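Local atomic coordinates of D-alanyl-D-alanine carboxypeptidase (Penicillin binding protein) family protein (PDB entry 6OSU), a protein that probably removes the C-terminal D-alanine from peptidoglycan precursor peptides as a serine-type D-Ala-D-Ala carboxypeptidase of the peptidase S11 family. Residues D36-W40 and V304-T308; P339-A344 and Q354-V358. All blocks are in the same frame, centred on the assembly; numbering follows the deposited sequence.

Contact 1 (D36-W40 and V304-T308); sequences DAPAW and VLGTT
An antiparallel strand pairing, with two residue pairs within these segments, joins Asp36-Trp40 to Val304-Thr308 inside the five-stranded antiparallel sheet of the penicillin-binding domain, a member of the beta-lactamase clan. The pairing sets the start of strand 39-44 against the end of strand 298-307. Ala39 faces Leu305 as a hydrogen-bonded pair (CA-CA 5.3 Å), and Trp40 faces Val304 as a non-hydrogen-bonded pair (CA-CA 4.4 Å). Leu305 N donates to Ala39 O at 3.0 Å with an N-H...O angle of 164°. The return bond is not made, Ala39 N lying 3.6 Å from Leu305 O.

Before Ala39 the chain leaves strand geometry: Pro38 has phi/psi of -62/-20°, and its ring lies against the opposite backbone, with CG 3.2 Å from Leu305 O and CD 3.2 Å from Gly306 O. Gly306 adopts positive phi (84/19°). An ideal CB there would fall 2.3 Å from Pro38 CG, so a side chain would clash.

The two sheet faces have different neighbours. Trp40 and Val304 (chi1 t) point to the face covered by helix 310-327, where both touch Leu320. The p rotamer of Trp40 carries its indole away from Val304, and NE1 bonds Ser52. Ala39 and Leu305 (chi1 m, chi2 t) share the other face; Leu305 packs on Leu65, and its side chain is about 10 Å from that of Ser64, the predicted acylated serine. Thr307, chi1 p, directs OG1 to Tyr287 O, while Ala37 CB rests 3.8 Å from both Thr307 CG2 and Val304 CG1.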
ATOM      1  N   ASP A  36      16.425 -11.258  -6.439  1.00 85.05           N
ATOM      2  CA  ASP A  36      17.640 -11.161  -5.642  1.00 86.71           C
ATOM      3  C   ASP A  36      17.575 -10.030  -4.623  1.00 85.29           C
ATOM      4  O   ASP A  36      18.598  -9.690  -4.021  1.00 87.42           O
ATOM      5  CB  ASP A  36      18.875 -11.019  -6.544  1.00 91.09           C
ATOM      6  CG  ASP A  36      18.812  -9.812  -7.464  1.00 93.58           C
ATOM      7  OD1 ASP A  36      18.185  -8.794  -7.102  1.00 93.96           O
ATOM      8  OD2 ASP A  36      19.405  -9.890  -8.562  1.00 96.23           O
ATOM      9  N   ALA A  37      16.402  -9.435  -4.429  1.00 81.28           N
ATOM     10  CA  ALA A  37      16.223  -8.499  -3.333  1.00 79.04           C
ATOM     11  C   ALA A  37      16.326  -9.248  -2.007  1.00 75.84           C
ATOM     12  O   ALA A  37      15.766 -10.340  -1.866  1.00 74.24           O
ATOM     13  CB  ALA A  37      14.874  -7.791  -3.430  1.00 78.02           C
ATOM     14  N   PRO A  38      17.054  -8.708  -1.031  1.00 74.95           N
ATOM     15  CA  PRO A  38      17.135  -9.374   0.279  1.00 74.24           C
ATOM     16  C   PRO A  38      15.799  -9.501   0.997  1.00 73.18           C
ATOM     17  O   PRO A  38      15.681 -10.347   1.893  1.00 72.52           O
ATOM     18  CB  PRO A  38      18.113  -8.490   1.064  1.00 75.49           C
ATOM     19  CG  PRO A  38      18.179  -7.194   0.310  1.00 75.74           C
ATOM     20  CD  PRO A  38      17.941  -7.538  -1.122  1.00 75.80           C
ATOM     21  N   ALA A  39      14.791  -8.701   0.644  1.00 56.83           N
ATOM     22  CA  ALA A  39      13.497  -8.785   1.305  1.00 55.63           C
ATOM     23  C   ALA A  39      12.424  -8.175   0.413  1.00 55.05           C
ATOM     24  O   ALA A  39      12.678  -7.206  -0.307  1.00 55.49           O
ATOM     25  CB  ALA A  39      13.515  -8.073   2.663  1.00 54.41           C
ATOM     26  N   TRP A  40      11.223  -8.749   0.478  1.00 53.96           N
ATOM     27  CA  TRP A  40      10.075  -8.188  -0.223  1.00 51.36           C
ATOM     28  C   TRP A  40       8.794  -8.760   0.363  1.00 51.01           C
ATOM     29  O   TRP A  40       8.809  -9.766   1.078  1.00 52.82           O
ATOM     30  CB  TRP A  40      10.128  -8.459  -1.733  1.00 51.94           C
ATOM     31  CG  TRP A  40       9.760  -9.862  -2.131  1.00 53.97           C
ATOM     32  CD1 TRP A  40       8.502 -10.394  -2.207  1.00 53.88           C
ATOM     33  CD2 TRP A  40      10.658 -10.904  -2.531  1.00 56.21           C
ATOM     34  NE1 TRP A  40       8.565 -11.703  -2.614  1.00 56.09           N
ATOM     35  CE2 TRP A  40       9.876 -12.041  -2.822  1.00 57.20           C
ATOM     36  CE3 TRP A  40      12.046 -10.989  -2.666  1.00 57.85           C
ATOM     37  CZ2 TRP A  40      10.437 -13.246  -3.241  1.00 58.92           C
ATOM     38  CZ3 TRP A  40      12.600 -12.188  -3.084  1.00 60.40           C
ATOM     39  CH2 TRP A  40      11.796 -13.299  -3.365  1.00 60.56           C
ATOM     40  N   VAL A 304       9.780  -3.638  -1.715  1.00 50.55           N
ATOM     41  CA  VAL A 304      11.044  -4.272  -2.064  1.00 52.18           C
ATOM     42  C   VAL A 304      12.152  -3.509  -1.355  1.00 51.71           C
ATOM     43  O   VAL A 304      12.195  -2.276  -1.415  1.00 50.25           O
ATOM     44  CB  VAL A 304      11.275  -4.295  -3.587  1.00 53.97           C
ATOM     45  CG1 VAL A 304      12.675  -4.758  -3.899  1.00 56.29           C
ATOM     46  CG2 VAL A 304      10.270  -5.205  -4.268  1.00 53.81           C
ATOM     47  N   LEU A 305      13.039  -4.237  -0.681  1.00 53.06           N
ATOM     48  CA  LEU A 305      14.085  -3.636   0.132  1.00 52.89           C
ATOM     49  C   LEU A 305      15.444  -4.193  -0.260  1.00 54.36           C
ATOM     50  O   LEU A 305      15.599  -5.403  -0.455  1.00 55.09           O
ATOM     51  CB  LEU A 305      13.841  -3.890   1.627  1.00 52.33           C
ATOM     52  CG  LEU A 305      12.472  -3.506   2.199  1.00 50.85           C
ATOM     53  CD1 LEU A 305      12.337  -4.005   3.628  1.00 50.75           C
ATOM     54  CD2 LEU A 305      12.238  -1.999   2.127  1.00 48.95           C
ATOM     55  N   GLY A 306      16.423  -3.301  -0.383  1.00 54.41           N
ATOM     56  CA  GLY A 306      17.809  -3.714  -0.473  1.00 56.01           C
ATOM     57  C   GLY A 306      18.318  -4.121  -1.835  1.00 57.23           C
ATOM     58  O   GLY A 306      19.347  -4.799  -1.911  1.00 59.46           O
ATOM     59  N   THR A 307      17.645  -3.736  -2.917  1.00 55.79           N
ATOM     60  CA  THR A 307      18.185  -4.036  -4.236  1.00 57.33           C
ATOM     61  C   THR A 307      19.463  -3.239  -4.478  1.00 58.30           C
ATOM     62  O   THR A 307      19.702  -2.193  -3.871  1.00 57.37           O
ATOM     63  CB  THR A 307      17.170  -3.727  -5.335  1.00 56.68           C
ATOM     64  OG1 THR A 307      16.788  -2.346  -5.263  1.00 55.57           O
ATOM     65  CG2 THR A 307      15.947  -4.614  -5.186  1.00 54.51           C
ATOM     66  N   THR A 308      20.290  -3.748  -5.388  1.00 60.59           N
ATOM     67  CA  THR A 308      21.600  -3.175  -5.655  1.00 63.51           C
ATOM     68  C   THR A 308      21.574  -2.079  -6.712  1.00 65.03           C
ATOM     69  O   THR A 308      22.633  -1.529  -7.038  1.00 67.53           O
ATOM     70  CB  THR A 308      22.573  -4.279  -6.078  1.00 66.53           C
ATOM     71  OG1 THR A 308      22.064  -4.948  -7.240  1.00 67.12           O
ATOM     72  CG2 THR A 308      22.741  -5.288  -4.952  1.00 66.25           C
TER

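Contact 2 (P339-A344 and Q354-V358); sequences PVTISA and QKLTV
Pro339-Ala344 and Gln354-Val358 form the two arms of a beta hairpin at one margin of the five-stranded antiparallel sheet in the PBP5-type C-terminal domain. The axes of strands 340-343 and 355-358 approach to 4.6 Å with 156° between their directions. Val340-Val358 and Ile342-Leu356 are hydrogen-bonded pairs: Val340 N to Val358 O, Val358 N to Val340 O and Leu356 N to Ile342 O each measure 3.0 Å, and Ile342 N to Leu356 O 2.9 Å.

Thr341 and Thr357 make the non-hydrogen-bonded pair between them (CA-CA 4.0 Å). Both take the m rotamer, which brings Thr341 OG1 within 2.7 Å of Thr357 OG1, a hydroxyl-hydroxyl hydrogen bond. Thr357 CG2 meanwhile meets Pro339 CB at 3.6 Å. On this same side, Lys355 (chi1 -90°, chi3 and chi4 p) reaches across to the neighbouring strand, so that NZ lies 3.7 Å from Thr341 CG2.

The other face is apolar. Val340 (t), Val358 (m), Ile342 (chi1 p) and Leu356 (chi1 t, chi2 p) point into it, Val340 CB lying 4.0 Å from Val358 CG2. Val340 and Val358 touch Ile380, while Ile342 and Leu356 touch Phe382. Strand 376-382 is the opposite outermost strand of the sheet, so these contacts are consistent with a sheet that curls until its outer strands pack together.

Toward the loop the pairing loosens. Ser343 points away and its side chain diverges from that of Lys355. Ala344, off the strand at phi/psi -93/4°, makes a weak 3.5 Å bond from N to Gln354 O and sets CB 3.3 Å from that same oxygen.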
ATOM      1  N   PRO A 339     -26.313 -20.271   6.830  1.00 83.31           N
ATOM      2  CA  PRO A 339     -26.500 -21.573   7.474  1.00 85.03           C
ATOM      3  C   PRO A 339     -25.895 -22.703   6.656  1.00 85.22           C
ATOM      4  O   PRO A 339     -25.832 -22.653   5.425  1.00 84.41           O
ATOM      5  CB  PRO A 339     -28.027 -21.710   7.561  1.00 87.71           C
ATOM      6  CG  PRO A 339     -28.570 -20.327   7.334  1.00 87.15           C
ATOM      7  CD  PRO A 339     -27.589 -19.664   6.424  1.00 84.73           C
ATOM      8  N   VAL A 340     -25.430 -23.728   7.366  1.00 86.69           N
ATOM      9  CA  VAL A 340     -24.955 -24.978   6.776  1.00 88.20           C
ATOM     10  C   VAL A 340     -25.541 -26.094   7.629  1.00 92.21           C
ATOM     11  O   VAL A 340     -25.058 -26.352   8.737  1.00 91.77           O
ATOM     12  CB  VAL A 340     -23.424 -25.061   6.726  1.00 84.95           C
ATOM     13  CG1 VAL A 340     -22.988 -26.435   6.248  1.00 86.39           C
ATOM     14  CG2 VAL A 340     -22.865 -23.980   5.801  1.00 81.76           C
ATOM     15  N   THR A 341     -26.568 -26.768   7.117  1.00 96.58           N
ATOM     16  CA  THR A 341     -27.291 -27.791   7.858  1.00100.43           C
ATOM     17  C   THR A 341     -26.865 -29.182   7.403  1.00102.51           C
ATOM     18  O   THR A 341     -26.633 -29.414   6.214  1.00102.08           O
ATOM     19  CB  THR A 341     -28.802 -27.626   7.666  1.00102.73           C
ATOM     20  OG1 THR A 341     -29.157 -26.245   7.811  1.00101.26           O
ATOM     21  CG2 THR A 341     -29.574 -28.456   8.687  1.00105.39           C
ATOM     22  N   ILE A 342     -26.749 -30.106   8.361  1.00104.85           N
ATOM     23  CA  ILE A 342     -26.442 -31.506   8.083  1.00107.69           C
ATOM     24  C   ILE A 342     -27.292 -32.376   9.002  1.00109.98           C
ATOM     25  O   ILE A 342     -27.891 -31.902   9.969  1.00109.94           O
ATOM     26  CB  ILE A 342     -24.948 -31.848   8.279  1.00107.89           C
ATOM     27  CG1 ILE A 342     -24.566 -31.727   9.754  1.00108.22           C
ATOM     28  CG2 ILE A 342     -24.059 -30.971   7.402  1.00105.06           C
ATOM     29  CD1 ILE A 342     -23.693 -32.863  10.251  1.00109.88           C
ATOM     30  N   SER A 343     -27.328 -33.669   8.690  1.00112.16           N
ATOM     31  CA  SER A 343     -28.042 -34.623   9.528  1.00115.52           C
ATOM     32  C   SER A 343     -27.274 -34.879  10.818  1.00116.09           C
ATOM     33  O   SER A 343     -26.056 -35.077  10.807  1.00115.21           O
ATOM     34  CB  SER A 343     -28.249 -35.940   8.781  1.00118.85           C
ATOM     35  OG  SER A 343     -27.016 -36.452   8.308  1.00118.38           O
ATOM     36  N   ALA A 344     -27.996 -34.887  11.937  1.00119.01           N
ATOM     37  CA  ALA A 344     -27.392 -35.103  13.246  1.00121.77           C
ATOM     38  C   ALA A 344     -27.407 -36.562  13.684  1.00125.64           C
ATOM     39  O   ALA A 344     -26.996 -36.859  14.811  1.00128.07           O
ATOM     40  CB  ALA A 344     -28.098 -34.247  14.302  1.00122.94           C
ATOM     41  N   GLN A 354     -33.305 -35.162  14.881  1.00125.80           N
ATOM     42  CA  GLN A 354     -32.923 -33.767  14.764  1.00120.57           C
ATOM     43  C   GLN A 354     -31.855 -33.542  13.689  1.00116.41           C
ATOM     44  O   GLN A 354     -31.204 -34.471  13.191  1.00116.82           O
ATOM     45  CB  GLN A 354     -32.441 -33.250  16.118  1.00119.51           C
ATOM     46  CG  GLN A 354     -31.784 -34.309  16.987  1.00121.31           C
ATOM     47  CD  GLN A 354     -31.675 -33.884  18.435  1.00121.26           C
ATOM     48  OE1 GLN A 354     -31.035 -34.557  19.243  1.00122.21           O
ATOM     49  NE2 GLN A 354     -32.301 -32.762  18.773  1.00120.20           N
ATOM     50  N   LYS A 355     -31.709 -32.272  13.310  1.00119.92           N
ATOM     51  CA  LYS A 355     -30.685 -31.814  12.382  1.00113.31           C
ATOM     52  C   LYS A 355     -29.904 -30.675  13.026  1.00108.86           C
ATOM     53  O   LYS A 355     -30.378 -30.021  13.959  1.00110.98           O
ATOM     54  CB  LYS A 355     -31.290 -31.338  11.049  1.00112.87           C
ATOM     55  CG  LYS A 355     -31.420 -32.418   9.982  1.00113.54           C
ATOM     56  CD  LYS A 355     -32.844 -32.504   9.444  1.00118.39           C
ATOM     57  CE  LYS A 355     -33.388 -31.136   9.043  1.00118.21           C
ATOM     58  NZ  LYS A 355     -32.577 -30.470   7.985  1.00113.53           N
ATOM     59  N   LEU A 356     -28.698 -30.435  12.514  1.00102.90           N
ATOM     60  CA  LEU A 356     -27.791 -29.438  13.074  1.00 99.28           C
ATOM     61  C   LEU A 356     -27.424 -28.409  12.013  1.00 95.87           C
ATOM     62  O   LEU A 356     -26.904 -28.765  10.950  1.00 93.23           O
ATOM     63  CB  LEU A 356     -26.523 -30.095  13.627  1.00 96.52           C
ATOM     64  CG  LEU A 356     -25.462 -29.141  14.186  1.00 93.19           C
ATOM     65  CD1 LEU A 356     -26.000 -28.377  15.387  1.00 96.01           C
ATOM     66  CD2 LEU A 356     -24.185 -29.889  14.546  1.00 91.16           C
ATOM     67  N   THR A 357     -27.683 -27.137  12.310  1.00 96.25           N
ATOM     68  CA  THR A 357     -27.258 -26.019  11.478  1.00 91.81           C
ATOM     69  C   THR A 357     -26.130 -25.273  12.178  1.00 88.15           C
ATOM     70  O   THR A 357     -26.185 -25.045  13.390  1.00 90.30           O
ATOM     71  CB  THR A 357     -28.419 -25.058  11.193  1.00 93.81           C
ATOM     72  OG1 THR A 357     -29.427 -25.734  10.432  1.00 96.25           O
ATOM     73  CG2 THR A 357     -27.944 -23.841  10.420  1.00 90.33           C
ATOM     74  N   VAL A 358     -25.106 -24.903  11.409  1.00 82.84           N
ATOM     75  CA  VAL A 358     -23.958 -24.173  11.923  1.00 81.26           C
ATOM     76  C   VAL A 358     -23.751 -22.926  11.073  1.00 80.11           C
ATOM     77  O   VAL A 358     -24.174 -22.852   9.917  1.00 79.59           O
ATOM     78  CB  VAL A 358     -22.678 -25.036  11.939  1.00 79.20           C
ATOM     79  CG1 VAL A 358     -22.880 -26.270  12.800  1.00 81.64           C
ATOM     80  CG2 VAL A 358     -22.285 -25.429  10.521  1.00 76.69           C
TER

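Overall arrangement
Contacts 1 and 2 belong to separate five-stranded antiparallel sheets, with centres 50 Å apart and nearest atoms about 35 Å apart, so neither touches the other. They follow in series along the chain. Contact 1 closes over 263 intervening residues, bringing the first strand of the penicillin-binding domain beside strand 298-307. Helix 310-327 and strand 328-334 then lead to contact 2, whose arms are separated by nine residues. Contact 1 is thus a long-range closure within the domain that carries the predicted active-site residues, and contact 2 a local hairpin at the remote end of an elongated molecule (radius of gyration 28 Å), away from those sites.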